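Local atomic coordinates of thiol transferase (Phanerochaete chrysosporium, PDB entry 4F0B), a protein that is a Ure2p-type glutathione transferase that binds oxidized glutathione disulfide and probably acts as a glutathione-dependent thiol transferase. Residues V41-R46 with N55-D60; K64-G69 with P80-S85; P72-E77 with L89-H94. All coordinates share one frame; numbering follows the deposited sequence. Where two conformers were deposited one is given.

Contact 1. Residues V41-R46 with N55-D60; sequences VKMSIR and NQVKSD. With GDS (oxidized glutathione disulfide), chain C.
Met43 and Asn55 cross at about a right angle, with the sulfur SD of Met43 lying 3.8 Å from CB of Asn55. The Met43 chain is bent at both chi2 (-78°) and chi3 (-70°), and its methyl CE ends 3.6 Å from the backbone O of Gln56. Val41 also crosses Asn55 at nearly a right angle, its CG1 meeting the amide end, while a water links O of Lys42 to ND2 of Asn55. Farther along, Ile45 and Val57 lie side by side and point the same way, CG2 of Ile45 being 4.0 Å from CG1 of Val57.

Between these pairs the backbones form a single beta bridge at Ser44 and Gln56. N of Ser44 donates to O of Asn55 (2.8 Å), and N of Val57 donates to O of Ser44 (3.1 Å) at a C=O...N angle of 173°. Ser44 OG accepts from N of Arg46 in an ST turn and is also bonded to Asp49. On the other segment, Gln56 OE1 receives N of Lys58 from above its carbonyl plane, within the type I turn Gln56-Ser59.

CB of Ile45 lies 3.7 Å from CA3 of the bound disulfide, and Lys58 CE and Val57 CG2 are 3.3 and 3.7 Å from its OE3. Ile45, Val57 and Lys58 thus line the glycyl end of the glutathione site in the thioredoxin-like domain of a glutathione transferase.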
loop_
_atom_site.group_PDB
_atom_site.type_symbol
_atom_site.label_atom_id
_atom_site.label_comp_id
_atom_site.label_asym_id
_atom_site.label_seq_id
_atom_site.Cartn_x
_atom_site.Cartn_y
_atom_site.Cartn_z
ATOM N N VAL A 41 -14.841 4.086 18.069
ATOM C CA VAL A 41 -14.460 3.090 19.080
ATOM C C VAL A 41 -12.963 3.207 19.206
ATOM O O VAL A 41 -12.226 2.850 18.281
ATOM C CB VAL A 41 -14.857 1.671 18.671
ATOM C CG1 VAL A 41 -14.369 0.663 19.720
ATOM C CG2 VAL A 41 -16.366 1.580 18.506
ATOM N N LYS A 42 -12.506 3.680 20.357
ATOM C CA LYS A 42 -11.094 3.840 20.613
ATOM C C LYS A 42 -10.473 2.490 21.071
ATOM O O LYS A 42 -10.874 1.901 22.066
ATOM C CB LYS A 42 -10.879 4.965 21.632
ATOM C CG LYS A 42 -9.428 5.385 21.751
ATOM C CD LYS A 42 -9.278 6.499 22.776
ATOM C CE LYS A 42 -7.849 7.010 22.816
ATOM N NZ LYS A 42 -7.657 7.923 23.988
ATOM N N MET A 43 -9.500 2.007 20.316
ATOM C CA MET A 43 -8.928 0.682 20.514
ATOM C C MET A 43 -7.542 0.793 21.096
ATOM O O MET A 43 -6.737 1.626 20.647
ATOM C CB MET A 43 -8.837 -0.088 19.175
ATOM C CG MET A 43 -10.186 -0.249 18.512
ATOM S SD MET A 43 -11.157 -1.570 19.266
ATOM C CE MET A 43 -10.228 -2.999 18.738
ATOM N N SER A 44 -7.239 -0.053 22.071
ATOM C CA SER A 44 -5.852 -0.209 22.493
ATOM C C SER A 44 -5.032 -0.901 21.430
ATOM O O SER A 44 -5.442 -1.932 20.893
ATOM C CB SER A 44 -5.778 -1.012 23.785
ATOM O OG SER A 44 -4.419 -1.422 23.952
ATOM N N ILE A 45 -3.884 -0.309 21.126
ATOM C CA ILE A 45 -2.932 -0.891 20.176
ATOM C C ILE A 45 -1.710 -1.406 20.917
ATOM O O ILE A 45 -0.685 -1.681 20.294
ATOM C CB ILE A 45 -2.475 0.131 19.095
ATOM C CG1 ILE A 45 -1.796 1.315 19.766
ATOM C CG2 ILE A 45 -3.690 0.553 18.281
ATOM C CD1 ILE A 45 -1.042 2.233 18.786
ATOM N N ARG A 46 -1.811 -1.547 22.243
ATOM C CA ARG A 46 -0.653 -1.970 23.040
ATOM C C ARG A 46 -0.640 -3.473 23.277
ATOM O O ARG A 46 -1.645 -4.053 23.738
ATOM C CB ARG A 46 -0.674 -1.284 24.410
ATOM C CG ARG A 46 -0.850 0.207 24.343
ATOM C CD ARG A 46 -0.497 0.831 25.648
ATOM N NE ARG A 46 -1.123 0.159 26.780
ATOM C CZ ARG A 46 -0.643 0.226 28.019
ATOM N NH1 ARG A 46 -1.243 -0.426 29.005
ATOM N NH2 ARG A 46 0.481 0.902 28.258
ATOM N N ASN A 55 -11.679 -3.670 24.059
ATOM C CA ASN A 55 -11.345 -2.859 22.881
ATOM C C ASN A 55 -9.823 -2.854 22.680
ATOM O O ASN A 55 -9.128 -1.910 23.060
ATOM C CB ASN A 55 -11.908 -1.442 23.016
ATOM C CG ASN A 55 -13.431 -1.394 22.887
ATOM O OD1 ASN A 55 -14.050 -2.334 22.383
ATOM N ND2 ASN A 55 -14.036 -0.278 23.302
ATOM N N GLN A 56 -9.331 -3.934 22.090
ATOM C CA GLN A 56 -7.909 -4.170 21.904
ATOM C C GLN A 56 -7.765 -4.881 20.556
ATOM O O GLN A 56 -8.557 -5.771 20.234
ATOM C CB GLN A 56 -7.356 -5.010 23.061
ATOM C CG GLN A 56 -5.837 -4.839 23.284
ATOM C CD GLN A 56 -4.988 -5.536 22.239
ATOM O OE1 GLN A 56 -5.335 -6.614 21.752
ATOM N NE2 GLN A 56 -3.857 -4.934 21.902
ATOM N N VAL A 57 -6.766 -4.494 19.777
ATOM C CA VAL A 57 -6.715 -4.908 18.373
ATOM C C VAL A 57 -6.531 -6.381 18.084
ATOM O O VAL A 57 -6.842 -6.804 16.973
ATOM C CB VAL A 57 -5.659 -4.117 17.562
ATOM C CG1 VAL A 57 -6.056 -2.630 17.498
ATOM C CG2 VAL A 57 -4.275 -4.304 18.154
ATOM N N LYS A 58 -6.067 -7.168 19.073
ATOM C CA LYS A 58 -5.891 -8.605 18.851
ATOM C C LYS A 58 -7.072 -9.431 19.357
ATOM O O LYS A 58 -7.048 -10.668 19.284
ATOM C CB LYS A 58 -4.601 -9.094 19.510
ATOM C CG LYS A 58 -3.320 -8.370 19.014
ATOM C CD LYS A 58 -3.278 -8.306 17.478
ATOM C CE LYS A 58 -1.971 -7.641 17.001
ATOM N NZ LYS A 58 -1.970 -7.481 15.508
ATOM N N SER A 59 -8.111 -8.752 19.844
ATOM C CA SER A 59 -9.296 -9.443 20.355
ATOM C C SER A 59 -9.965 -10.189 19.208
ATOM O O SER A 59 -10.066 -9.679 18.092
ATOM C CB SER A 59 -10.258 -8.437 20.968
ATOM O OG SER A 59 -9.706 -7.880 22.141
ATOM N N ASP A 60 -10.403 -11.410 19.476
ATOM C CA ASP A 60 -11.040 -12.195 18.434
ATOM C C ASP A 60 -12.216 -11.490 17.737
ATOM O O ASP A 60 -12.358 -11.566 16.518
ATOM C CB ASP A 60 -11.476 -13.543 19.016
ATOM C CG ASP A 60 -11.900 -14.502 17.956
ATOM O OD1 ASP A 60 -11.006 -14.976 17.235
ATOM O OD2 ASP A 60 -13.117 -14.767 17.826
HETATM N N1 GDS C . -1.215 -0.843 6.673
HETATM C CA1 GDS C . -2.123 -0.561 7.830
HETATM C C1 GDS C . -3.045 0.624 7.434
HETATM O OE1 GDS C . -2.625 1.451 6.595
HETATM O OE2 GDS C . -4.170 0.673 7.965
HETATM C CB1 GDS C . -1.283 -0.144 9.047
HETATM C CG1 GDS C . -2.146 0.049 10.308
HETATM C CD1 GDS C . -1.242 0.140 11.530
HETATM O O1 GDS C . -0.018 0.108 11.507
HETATM N N2 GDS C . -1.913 0.193 12.729
HETATM C CA2 GDS C . -1.223 0.299 14.021
HETATM C C2 GDS C . -1.746 -0.770 14.954
HETATM O O2 GDS C . -2.973 -1.043 15.021
HETATM C CB2 GDS C . -1.444 1.645 14.707
HETATM S SG2 GDS C . -1.001 3.077 13.721
HETATM N N3 GDS C . -0.799 -1.368 15.701
HETATM C CA3 GDS C . -1.192 -2.395 16.671
HETATM C C3 GDS C . -0.391 -3.639 16.551
HETATM O OE3 GDS C . -0.706 -4.566 17.323
HETATM O OE4 GDS C . 0.524 -3.702 15.686
HETATM N N4 GDS C . 2.543 1.248 10.823
HETATM C CA4 GDS C . 3.228 1.006 9.564
HETATM C C4 GDS C . 2.387 1.383 8.300
HETATM O OE5 GDS C . 1.465 2.219 8.392
HETATM O OE6 GDS C . 2.716 0.799 7.252
HETATM C C5 GDS C . 3.247 1.604 11.901
HETATM O O5 GDS C . 4.493 1.744 11.871
HETATM C CA5 GDS C . 2.471 1.817 13.189
HETATM N N5 GDS C . 3.257 1.302 14.336
HETATM C CB5 GDS C . 2.200 3.335 13.282
HETATM S SG5 GDS C . 1.072 3.704 14.621
HETATM C CA6 GDS C . 3.772 -2.676 15.642
HETATM C C6 GDS C . 5.268 -2.757 15.278
HETATM O OE7 GDS C . 5.648 -2.227 14.210
HETATM O OE8 GDS C . 6.006 -3.408 16.060
HETATM N N6 GDS C . 3.373 -3.973 16.184
HETATM C CB6 GDS C . 3.525 -1.554 16.699
HETATM C CG6 GDS C . 3.759 -0.087 16.234
HETATM C CD6 GDS C . 2.797 0.295 15.146
HETATM O O6 GDS C . 1.717 -0.235 14.935
HETATM O O HOH W 1 -12.549 2.157 24.182
#

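Contact 2. Residues K64-G69 with P80-S85; sequences KICPNG and PVFETS. With GDS (oxidized glutathione disulfide), chain C.
Phe82 and Pro67 make a CH-pi contact: CD of Pro67 stands 3.7 Å from the Phe82 ring centroid, 19° off the ring normal, and is offset toward the rim. CE1 and CD1 are the ring atoms nearest this CD, whereas CG of Pro67 is closest to CE1 and CZ. Cys66 makes a sulfur-aromatic contact with the same ring, SG sitting obliquely at 4.6 Å from the centroid. With SG anti to the backbone N (chi1 180°), the sulfur comes within 3.5 Å of CB of Phe82. Apolar packing continues at the start of strand 79-82, where Ile65 and Pro80 cross obliquely, CG2 of Ile65 being 4.1 Å from CB of Pro80.

The two segments belong to the thioredoxin-like N-terminal domain of the glutathione transferase fold. Here the edge strand 79-82 runs into helix 84-95, and the junction Glu83-Thr84 receives the gamma-glutamyl end of the bound disulfide.

Polar contacts occupy this end. No direct hydrogen bond joins the segments; instead a water accepts from ND2 of Asn68 and donates to OE2 of Glu83, and it lies at the Phe82 ring edge. Asn68 OD1 is bonded to Arg157 of the second subunit. Glu83 OE1 accepts from the ligand amino group N1 at 2.7 Å and is also hydrogen-bonded to NE2 of His123. Thr84 grips the ligand carboxylate twice: its backbone N donates to OE2 at 2.8 Å, nearly straight at 169°, and its OG1 donates to OE1 at 2.6 Å.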
loop_
_atom_site.group_PDB
_atom_site.type_symbol
_atom_site.label_atom_id
_atom_site.label_comp_id
_atom_site.label_asym_id
_atom_site.label_seq_id
_atom_site.Cartn_x
_atom_site.Cartn_y
_atom_site.Cartn_z
ATOM N N LYS A 64 -12.685 -10.273 13.218
ATOM C CA LYS A 64 -13.769 -10.410 12.234
ATOM C C LYS A 64 -13.973 -9.176 11.368
ATOM O O LYS A 64 -14.567 -9.247 10.277
ATOM C CB LYS A 64 -15.109 -10.742 12.916
ATOM C CG LYS A 64 -15.163 -12.123 13.567
ATOM C CD LYS A 64 -16.538 -12.396 14.171
ATOM C CE LYS A 64 -16.568 -13.757 14.869
ATOM N NZ LYS A 64 -17.927 -14.100 15.403
ATOM N N ILE A 65 -13.494 -8.027 11.854
ATOM C CA ILE A 65 -13.597 -6.769 11.130
ATOM C C ILE A 65 -12.271 -6.492 10.446
ATOM O O ILE A 65 -12.241 -6.158 9.253
ATOM C CB ILE A 65 -13.955 -5.639 12.090
ATOM C CG1 ILE A 65 -15.377 -5.880 12.636
ATOM C CG2 ILE A 65 -13.886 -4.269 11.397
ATOM C CD1 ILE A 65 -15.724 -5.034 13.886
ATOM N N CYS A 66 -11.172 -6.657 11.176
ATOM C CA CYS A 66 -9.834 -6.440 10.605
ATOM C C CYS A 66 -8.983 -7.675 10.861
ATOM O O CYS A 66 -8.490 -7.867 11.974
ATOM C CB CYS A 66 -9.133 -5.242 11.231
ATOM S SG CYS A 66 -7.486 -4.993 10.522
ATOM N N PRO A 67 -8.815 -8.528 9.851
ATOM C CA PRO A 67 -8.087 -9.796 10.097
ATOM C C PRO A 67 -6.620 -9.592 10.467
ATOM O O PRO A 67 -6.008 -10.491 11.047
ATOM C CB PRO A 67 -8.235 -10.569 8.783
ATOM C CG PRO A 67 -8.711 -9.579 7.767
ATOM C CD PRO A 67 -9.404 -8.437 8.506
ATOM N N ASN A 68 -6.070 -8.416 10.166
ATOM C CA ASN A 68 -4.721 -8.086 10.526
ATOM C C ASN A 68 -4.563 -7.663 11.981
ATOM O O ASN A 68 -3.445 -7.523 12.451
ATOM C CB ASN A 68 -4.235 -6.956 9.604
ATOM C CG ASN A 68 -2.724 -6.721 9.665
ATOM O OD1 ASN A 68 -1.921 -7.655 9.763
ATOM N ND2 ASN A 68 -2.329 -5.457 9.541
ATOM N N GLY A 69 -5.677 -7.446 12.693
ATOM C CA GLY A 69 -5.556 -7.035 14.088
ATOM C C GLY A 69 -4.854 -5.701 14.287
ATOM O O GLY A 69 -3.988 -5.578 15.139
ATOM N N PRO A 80 -17.357 -4.568 6.574
ATOM C CA PRO A 80 -16.077 -4.143 7.159
ATOM C C PRO A 80 -15.062 -3.692 6.110
ATOM O O PRO A 80 -14.994 -4.239 5.005
ATOM C CB PRO A 80 -15.576 -5.424 7.863
ATOM C CG PRO A 80 -16.099 -6.549 6.985
ATOM C CD PRO A 80 -17.451 -6.045 6.456
ATOM N N VAL A 81 -14.268 -2.682 6.462
ATOM C CA VAL A 81 -13.157 -2.263 5.604
ATOM C C VAL A 81 -11.950 -2.021 6.487
ATOM O O VAL A 81 -12.015 -1.247 7.465
ATOM C CB VAL A 81 -13.483 -0.941 4.819
ATOM C CG1 VAL A 81 -12.377 -0.676 3.809
ATOM C CG2 VAL A 81 -14.847 -1.028 4.117
ATOM N N PHE A 82 -10.835 -2.661 6.144
ATOM C CA PHE A 82 -9.572 -2.407 6.852
ATOM C C PHE A 82 -8.537 -1.891 5.850
ATOM O O PHE A 82 -8.780 -1.932 4.618
ATOM C CB PHE A 82 -9.084 -3.641 7.680
ATOM C CG PHE A 82 -8.577 -4.803 6.847
ATOM C CD1 PHE A 82 -9.453 -5.643 6.184
ATOM C CD2 PHE A 82 -7.216 -5.080 6.783
ATOM C CE1 PHE A 82 -8.977 -6.718 5.410
ATOM C CE2 PHE A 82 -6.737 -6.161 6.016
ATOM C CZ PHE A 82 -7.618 -6.969 5.343
ATOM N N GLU A 83 -7.427 -1.377 6.399
ATOM C CA GLU A 83 -6.314 -0.680 5.704
ATOM C C GLU A 83 -6.689 0.769 5.395
ATOM O O GLU A 83 -7.612 1.036 4.605
ATOM C CB GLU A 83 -5.875 -1.393 4.409
ATOM C CG GLU A 83 -5.313 -2.791 4.648
ATOM C CD GLU A 83 -3.945 -2.786 5.321
ATOM O OE1 GLU A 83 -3.144 -1.851 5.049
ATOM O OE2 GLU A 83 -3.667 -3.687 6.134
ATOM N N THR A 84 -5.974 1.697 6.043
ATOM C CA THR A 84 -6.210 3.145 5.869
ATOM C C THR A 84 -6.649 3.527 4.452
ATOM O O THR A 84 -7.740 4.090 4.276
ATOM C CB THR A 84 -4.930 3.980 6.183
ATOM O OG1 THR A 84 -3.818 3.419 5.471
ATOM C CG2 THR A 84 -4.664 4.006 7.678
ATOM N N SER A 85 -5.799 3.268 3.457
ATOM C CA SER A 85 -6.044 3.762 2.102
ATOM C C SER A 85 -7.283 3.164 1.492
ATOM O O SER A 85 -8.047 3.865 0.778
ATOM C CB SER A 85 -4.833 3.474 1.231
ATOM O OG SER A 85 -3.698 4.112 1.823
HETATM N N1 GDS C . -1.215 -0.843 6.673
HETATM C CA1 GDS C . -2.123 -0.561 7.830
HETATM C C1 GDS C . -3.045 0.624 7.434
HETATM O OE1 GDS C . -2.625 1.451 6.595
HETATM O OE2 GDS C . -4.170 0.673 7.965
HETATM C CB1 GDS C . -1.283 -0.144 9.047
HETATM C CG1 GDS C . -2.146 0.049 10.308
HETATM C CD1 GDS C . -1.242 0.140 11.530
HETATM O O1 GDS C . -0.018 0.108 11.507
HETATM N N2 GDS C . -1.913 0.193 12.729
HETATM C CA2 GDS C . -1.223 0.299 14.021
HETATM C C2 GDS C . -1.746 -0.770 14.954
HETATM O O2 GDS C . -2.973 -1.043 15.021
HETATM C CB2 GDS C . -1.444 1.645 14.707
HETATM S SG2 GDS C . -1.001 3.077 13.721
HETATM N N3 GDS C . -0.799 -1.368 15.701
HETATM C CA3 GDS C . -1.192 -2.395 16.671
HETATM C C3 GDS C . -0.391 -3.639 16.551
HETATM O OE3 GDS C . -0.706 -4.566 17.323
HETATM O OE4 GDS C . 0.524 -3.702 15.686
HETATM N N4 GDS C . 2.543 1.248 10.823
HETATM C CA4 GDS C . 3.228 1.006 9.564
HETATM C C4 GDS C . 2.387 1.383 8.300
HETATM O OE5 GDS C . 1.465 2.219 8.392
HETATM O OE6 GDS C . 2.716 0.799 7.252
HETATM C C5 GDS C . 3.247 1.604 11.901
HETATM O O5 GDS C . 4.493 1.744 11.871
HETATM C CA5 GDS C . 2.471 1.817 13.189
HETATM N N5 GDS C . 3.257 1.302 14.336
HETATM C CB5 GDS C . 2.200 3.335 13.282
HETATM S SG5 GDS C . 1.072 3.704 14.621
HETATM C CA6 GDS C . 3.772 -2.676 15.642
HETATM C C6 GDS C . 5.268 -2.757 15.278
HETATM O OE7 GDS C . 5.648 -2.227 14.210
HETATM O OE8 GDS C . 6.006 -3.408 16.060
HETATM N N6 GDS C . 3.373 -3.973 16.184
HETATM C CB6 GDS C . 3.525 -1.554 16.699
HETATM C CG6 GDS C . 3.759 -0.087 16.234
HETATM C CD6 GDS C . 2.797 0.295 15.146
HETATM O O6 GDS C . 1.717 -0.235 14.935
HETATM O O HOH W 2 -4.453 -3.570 8.796
#

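Contact 3. Residues P72-E77 with L89-H94; sequences PAITHE and LYLAQH
Ile74 and His76 of strand 73-76 pack against Tyr90, Leu91 and His94 of helix 84-95 in a buried strand-to-helix contact. It lies in the thioredoxin-like domain of the glutathione transferase fold, where this helix lies against the beta sheet. The axes of strand 73-76 and of the helix segment 89-94 approach to 11.0 Å, and their N-to-C directions differ by 29°. Both Ile74 and His76 have CB directed toward the helix, whereas the intervening Thr75 has CB directed away.

The apolar part rests on Ile74. Its CD1 meets CD2 of Leu91 at 3.8 Å and CD2 of Tyr90 at 4.0 Å. Beside it, His76, Tyr90 and His94 form an aromatic cluster. The His76 and Tyr90 rings meet rim to rim, with neither over the other's face.

His94 has two deposited conformers, and its ring contacts, taken from one of them, are less certain. In that conformer His76 turns an edge toward the face of His94 in an offset edge-to-face pair, with centroids 5.8 Å apart and planes at 72°, and ND1 of His94 donates to O of Tyr90 at 2.9 Å. Between strand and helix, ND1 of His76 and OH of Tyr90 share a nearly straight 2.7 Å hydrogen bond at the edge of the imidazole, and the same OH is hydrogen-bonded to NZ of Lys110 of the second subunit.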
loop_
_atom_site.group_PDB
_atom_site.type_symbol
_atom_site.label_atom_id
_atom_site.label_comp_id
_atom_site.label_asym_id
_atom_site.label_seq_id
_atom_site.Cartn_x
_atom_site.Cartn_y
_atom_site.Cartn_z
ATOM N N PRO A 72 -6.611 1.564 11.565
ATOM C CA PRO A 72 -8.072 1.697 11.671
ATOM C C PRO A 72 -8.808 0.660 10.862
ATOM O O PRO A 72 -8.271 -0.021 9.975
ATOM C CB PRO A 72 -8.332 3.106 11.091
ATOM C CG PRO A 72 -7.243 3.225 9.994
ATOM C CD PRO A 72 -6.020 2.507 10.582
ATOM N N ALA A 73 -10.084 0.545 11.200
ATOM C CA ALA A 73 -11.032 -0.196 10.387
ATOM C C ALA A 73 -12.363 0.498 10.524
ATOM O O ALA A 73 -12.624 1.199 11.506
ATOM C CB ALA A 73 -11.143 -1.673 10.830
ATOM N N ILE A 74 -13.249 0.277 9.553
ATOM C CA ILE A 74 -14.622 0.721 9.701
ATOM C C ILE A 74 -15.606 -0.379 9.436
ATOM O O ILE A 74 -15.281 -1.392 8.820
ATOM C CB ILE A 74 -14.990 1.879 8.770
ATOM C CG1 ILE A 74 -14.864 1.467 7.287
ATOM C CG2 ILE A 74 -14.163 3.132 9.088
ATOM C CD1 ILE A 74 -15.535 2.461 6.309
ATOM N N THR A 75 -16.821 -0.202 9.952
ATOM C CA THR A 75 -17.966 -0.918 9.376
ATOM C C THR A 75 -18.935 0.087 8.838
ATOM O O THR A 75 -19.110 1.161 9.398
ATOM C CB THR A 75 -18.647 -1.856 10.367
ATOM O OG1 THR A 75 -19.097 -1.113 11.511
ATOM C CG2 THR A 75 -17.674 -2.957 10.790
ATOM N N HIS A 76 -19.568 -0.256 7.728
ATOM C CA HIS A 76 -20.584 0.592 7.137
ATOM C C HIS A 76 -21.773 -0.269 6.873
ATOM O O HIS A 76 -21.745 -1.148 6.007
ATOM C CB HIS A 76 -20.088 1.229 5.853
ATOM C CG HIS A 76 -21.156 1.952 5.100
ATOM N ND1 HIS A 76 -21.277 1.860 3.734
ATOM C CD2 HIS A 76 -22.188 2.730 5.525
ATOM C CE1 HIS A 76 -22.340 2.551 3.344
ATOM N NE2 HIS A 76 -22.910 3.080 4.411
ATOM N N GLU A 77 -22.815 0.009 7.652
ATOM C CA GLU A 77 -23.998 -0.818 7.699
ATOM C C GLU A 77 -23.600 -2.268 7.790
ATOM O O GLU A 77 -24.133 -3.107 7.088
ATOM C CB GLU A 77 -24.914 -0.529 6.504
ATOM C CG GLU A 77 -25.453 0.904 6.559
ATOM C CD GLU A 77 -26.556 1.196 5.551
ATOM O OE1 GLU A 77 -27.107 0.243 4.964
ATOM O OE2 GLU A 77 -26.868 2.384 5.340
ATOM N N LEU A 89 -10.670 5.150 0.173
ATOM C CA LEU A 89 -11.289 4.887 -1.137
ATOM C C LEU A 89 -12.761 4.458 -1.007
ATOM O O LEU A 89 -13.605 4.914 -1.766
ATOM C CB LEU A 89 -10.484 3.824 -1.893
ATOM C CG LEU A 89 -9.141 4.385 -2.400
ATOM C CD1 LEU A 89 -8.216 3.223 -2.672
ATOM C CD2 LEU A 89 -9.367 5.147 -3.675
ATOM N N TYR A 90 -13.060 3.579 -0.054
ATOM C CA TYR A 90 -14.437 3.141 0.158
ATOM C C TYR A 90 -15.358 4.298 0.537
ATOM O O TYR A 90 -16.451 4.448 0.001
ATOM C CB TYR A 90 -14.482 2.124 1.300
ATOM C CG TYR A 90 -15.878 1.606 1.558
ATOM C CD1 TYR A 90 -16.377 0.511 0.839
ATOM C CD2 TYR A 90 -16.724 2.222 2.490
ATOM C CE1 TYR A 90 -17.686 0.048 1.058
ATOM C CE2 TYR A 90 -18.022 1.767 2.709
ATOM C CZ TYR A 90 -18.503 0.683 1.987
ATOM O OH TYR A 90 -19.800 0.223 2.216
ATOM N N LEU A 91 -14.909 5.101 1.500
ATOM C CA LEU A 91 -15.741 6.203 1.960
ATOM C C LEU A 91 -15.934 7.214 0.845
ATOM O O LEU A 91 -17.046 7.759 0.678
ATOM C CB LEU A 91 -15.120 6.867 3.192
ATOM C CG LEU A 91 -15.155 6.042 4.487
ATOM C CD1 LEU A 91 -14.346 6.738 5.569
ATOM C CD2 LEU A 91 -16.601 5.847 4.961
ATOM N N ALA A 92 -14.885 7.472 0.080
ATOM C CA ALA A 92 -15.045 8.363 -1.067
ATOM C C ALA A 92 -16.059 7.815 -2.063
ATOM O O ALA A 92 -16.937 8.554 -2.521
ATOM C CB ALA A 92 -13.699 8.629 -1.738
ATOM N N GLN A 93 -15.968 6.531 -2.390
ATOM C CA GLN A 93 -16.855 5.972 -3.400
ATOM C C GLN A 93 -18.316 6.042 -2.956
ATOM O O GLN A 93 -19.205 6.296 -3.760
ATOM C CB GLN A 93 -16.452 4.521 -3.732
ATOM C CG GLN A 93 -17.458 3.808 -4.682
ATOM C CD GLN A 93 -17.028 2.381 -5.076
ATOM O OE1 GLN A 93 -16.153 1.797 -4.448
ATOM N NE2 GLN A 93 -17.628 1.840 -6.135
ATOM N N HIS A 94 -18.531 5.841 -1.664
ATOM C CA HIS A 94 -19.870 5.744 -1.105
ATOM C C HIS A 94 -20.494 7.076 -0.682
ATOM O O HIS A 94 -21.721 7.212 -0.690
ATOM C CB HIS A 94 -19.860 4.727 0.024
ATOM C CG HIS A 94 -19.801 3.323 -0.474
ATOM N ND1 HIS A 94 -18.629 2.728 -0.915
ATOM C CD2 HIS A 94 -20.790 2.424 -0.687
ATOM C CE1 HIS A 94 -18.909 1.513 -1.357
ATOM N NE2 HIS A 94 -20.208 1.298 -1.212
#

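Overall arrangement
All three contacts lie in the N-terminal glutathione transferase domain and reach the same four-stranded sheet. Contact 1 closes along the chain before the other two, whose segments alternate. Its centre is 12 Å from that of contact 2, which it touches through Lys58 NZ and Gly69 O, a probable hydrogen bond. Contacts 2 and 3, 11 Å apart, share helix 84-95 and draw on the neighbouring strands 79-82 and 73-76 respectively, joined where Val81 O meets Ile74 N. Contacts 1 and 3, with centres 19 Å apart, do not touch. Contacts 1 and 2 thus hold opposite ends of one glutathionyl half, while contacts 2 and 3 both face the second subunit.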